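Local atomic coordinates of TouB protein (Pseudomonas stutzeri, PDB entry 2INC), a protein that probably serves as a small ubiquitin-like component of toluene o-xylene monooxygenase, an enzyme system that oxidises aromatic hydrocarbons. Residues 6-11 / 34-39. Numbering follows the deposited sequence.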
loop_
_atom_site.group_PDB
_atom_site.type_symbol
_atom_site.label_atom_id
_atom_site.label_comp_id
_atom_site.label_asym_id
_atom_site.label_seq_id
_atom_site.Cartn_x
_atom_site.Cartn_y
_atom_site.Cartn_z
ATOM N N SER C 6 35.714 21.155 -36.049
ATOM C CA SER C 6 35.049 21.644 -37.242
ATOM C C SER C 6 33.679 22.127 -36.886
ATOM O O SER C 6 32.880 21.332 -36.425
ATOM C CB SER C 6 34.911 20.453 -38.205
ATOM O OG SER C 6 34.018 20.765 -39.266
ATOM N N ASN C 7 33.420 23.417 -37.102
ATOM C CA ASN C 7 32.125 24.039 -36.962
ATOM C C ASN C 7 31.615 24.306 -38.409
ATOM O O ASN C 7 31.905 25.348 -39.017
ATOM C CB ASN C 7 32.287 25.381 -36.209
ATOM C CG ASN C 7 30.964 26.011 -35.828
ATOM O OD1 ASN C 7 29.934 25.334 -35.743
ATOM N ND2 ASN C 7 30.983 27.308 -35.573
ATOM N N PHE C 8 30.875 23.345 -38.952
ATOM C CA PHE C 8 30.522 23.351 -40.360
ATOM C C PHE C 8 29.262 24.183 -40.599
ATOM O O PHE C 8 28.289 24.082 -39.816
ATOM C CB PHE C 8 30.343 21.920 -40.852
ATOM C CG PHE C 8 30.517 21.789 -42.341
ATOM C CD1 PHE C 8 31.748 21.391 -42.874
ATOM C CD2 PHE C 8 29.472 22.084 -43.212
ATOM C CE1 PHE C 8 31.931 21.266 -44.264
ATOM C CE2 PHE C 8 29.659 21.978 -44.604
ATOM C CZ PHE C 8 30.891 21.584 -45.114
ATOM N N GLU C 9 29.265 25.025 -41.649
ATOM C CA GLU C 9 28.152 25.957 -41.823
ATOM C C GLU C 9 26.872 25.178 -41.991
ATOM O O GLU C 9 26.849 24.144 -42.689
ATOM C CB GLU C 9 28.355 26.891 -43.015
ATOM C CG GLU C 9 27.191 27.834 -43.243
ATOM C CD GLU C 9 27.507 28.912 -44.296
ATOM O OE1 GLU C 9 28.597 28.875 -44.916
ATOM O OE2 GLU C 9 26.647 29.788 -44.499
ATOM N N ARG C 10 25.840 25.644 -41.284
ATOM C CA ARG C 10 24.492 25.030 -41.300
ATOM C C ARG C 10 24.332 23.694 -40.558
ATOM O O ARG C 10 23.205 23.193 -40.448
ATOM C CB ARG C 10 23.996 24.874 -42.743
ATOM C CG ARG C 10 23.954 26.195 -43.487
ATOM C CD ARG C 10 23.562 25.933 -44.911
ATOM N NE ARG C 10 22.155 25.576 -44.923
ATOM C CZ ARG C 10 21.167 26.463 -44.983
ATOM N NH1 ARG C 10 21.447 27.774 -45.092
ATOM N NH2 ARG C 10 19.909 26.035 -44.945
ATOM N N ASP C 11 25.439 23.086 -40.123
ATOM C CA ASP C 11 25.376 21.971 -39.165
ATOM C C ASP C 11 24.963 22.498 -37.754
ATOM O O ASP C 11 24.894 23.724 -37.521
ATOM C CB ASP C 11 26.711 21.233 -39.097
ATOM C CG ASP C 11 26.544 19.735 -38.777
ATOM O OD1 ASP C 11 25.500 19.318 -38.214
ATOM O OD2 ASP C 11 27.472 18.953 -39.077
ATOM N N TYR C 34 33.151 15.727 -44.985
ATOM C CA TYR C 34 32.852 14.318 -44.869
ATOM C C TYR C 34 31.917 14.002 -43.667
ATOM O O TYR C 34 31.158 13.025 -43.681
ATOM C CB TYR C 34 34.175 13.558 -44.736
ATOM C CG TYR C 34 34.002 12.081 -44.562
ATOM C CD1 TYR C 34 33.912 11.240 -45.666
ATOM C CD2 TYR C 34 33.902 11.510 -43.301
ATOM C CE1 TYR C 34 33.735 9.866 -45.514
ATOM C CE2 TYR C 34 33.710 10.128 -43.143
ATOM C CZ TYR C 34 33.641 9.325 -44.254
ATOM O OH TYR C 34 33.460 7.963 -44.119
ATOM N N HIS C 35 32.012 14.817 -42.618
ATOM C CA HIS C 35 31.285 14.563 -41.371
ATOM C C HIS C 35 30.015 15.397 -41.277
ATOM O O HIS C 35 29.323 15.337 -40.250
ATOM C CB HIS C 35 32.191 14.814 -40.158
ATOM C CG HIS C 35 33.307 13.825 -40.040
ATOM N ND1 HIS C 35 33.103 12.496 -39.717
ATOM C CD2 HIS C 35 34.639 13.960 -40.248
ATOM C CE1 HIS C 35 34.262 11.857 -39.734
ATOM N NE2 HIS C 35 35.208 12.722 -40.053
ATOM N N SER C 36 29.680 16.145 -42.334
ATOM C CA SER C 36 28.528 17.060 -42.298
ATOM C C SER C 36 27.689 17.051 -43.572
ATOM O O SER C 36 26.469 16.863 -43.496
ATOM C CB SER C 36 28.981 18.476 -42.012
ATOM O OG SER C 36 29.698 18.525 -40.769
ATOM N N ILE C 37 28.336 17.247 -44.736
ATOM C CA ILE C 37 27.607 17.282 -46.029
ATOM C C ILE C 37 26.993 15.904 -46.279
ATOM O O ILE C 37 27.677 14.868 -46.097
ATOM C CB ILE C 37 28.515 17.731 -47.229
ATOM C CG1 ILE C 37 29.079 19.153 -47.040
ATOM C CG2 ILE C 37 27.777 17.539 -48.630
ATOM C CD1 ILE C 37 28.064 20.292 -47.160
ATOM N N ASN C 38 25.715 15.880 -46.681
ATOM C CA ASN C 38 25.015 14.609 -46.874
ATOM C C ASN C 38 24.809 13.797 -45.579
ATOM O O ASN C 38 24.421 12.622 -45.633
ATOM C CB ASN C 38 25.724 13.733 -47.923
ATOM C CG ASN C 38 25.518 14.259 -49.327
ATOM O OD1 ASN C 38 24.387 14.646 -49.701
ATOM N ND2 ASN C 38 26.608 14.331 -50.098
ATOM N N ARG C 39 25.061 14.443 -44.439
ATOM C CA ARG C 39 24.758 13.845 -43.150
ATOM C C ARG C 39 23.446 14.305 -42.480
ATOM O O ARG C 39 22.652 13.436 -42.213
ATOM C CB ARG C 39 26.007 13.712 -42.248
ATOM C CG ARG C 39 26.914 12.507 -42.660
ATOM C CD ARG C 39 28.138 12.342 -41.725
ATOM N NE ARG C 39 29.098 11.375 -42.251
ATOM C CZ ARG C 39 29.090 10.077 -41.954
ATOM N NH1 ARG C 39 28.172 9.581 -41.147
ATOM N NH2 ARG C 39 29.996 9.263 -42.480
HETATM O O HOH W 1 32.339 18.983 -40.088
#
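The Phe8 ring receives Ser36 over one face: CB of Ser36 lies above the ring, displaced toward the rim, and makes a CH-pi contact 4.0 Å from the ring centroid. Ile37 reaches the far end of the same ring obliquely, its CD1 3.5 Å from Phe8 CE2 and its CG1 3.6 Å from Phe8 CZ, the two side chains crossing at about a right angle. CG of Phe8 stands anti to its backbone N (chi1 -157°), within reach of Ser36 CB, while Cys32 and Ala33 of helix 25-33 and Ile79 of strand 76-82 also touch the side chain. In the loop, Tyr34 CD2 lies over the centre of one face of the His35 imidazole. The Arg39 guanidinium has Tyr34 O at its edge, in plane, and NE donates to that carbonyl over 3.0 Å.

The direct polar link is short: Ser36 OG donates to Asp11 OD2 at 2.8 Å, and OD2 accepts through its anti lone pair, away from OD1. A type II beta turn from Phe8 to Asp11, closed by Asp11 N to Phe8 O, turns Asp11 back so that its carboxylate reaches Ser36. Water 1 joins Ser6 OG to Ser36 OG, donating to the latter. The contact thus fastens the end of strand 2-8 and its turn to the loop following helix 25-33 in this ubiquitin-like fold, near the chain of another protein that Arg10, Tyr34 and Arg39 bind.

OD2 of the buried Asp11 also forms a salt bridge with Arg40, so it has both a hydroxyl donor and a cationic partner; together they probably favour the charged form of the carboxylate.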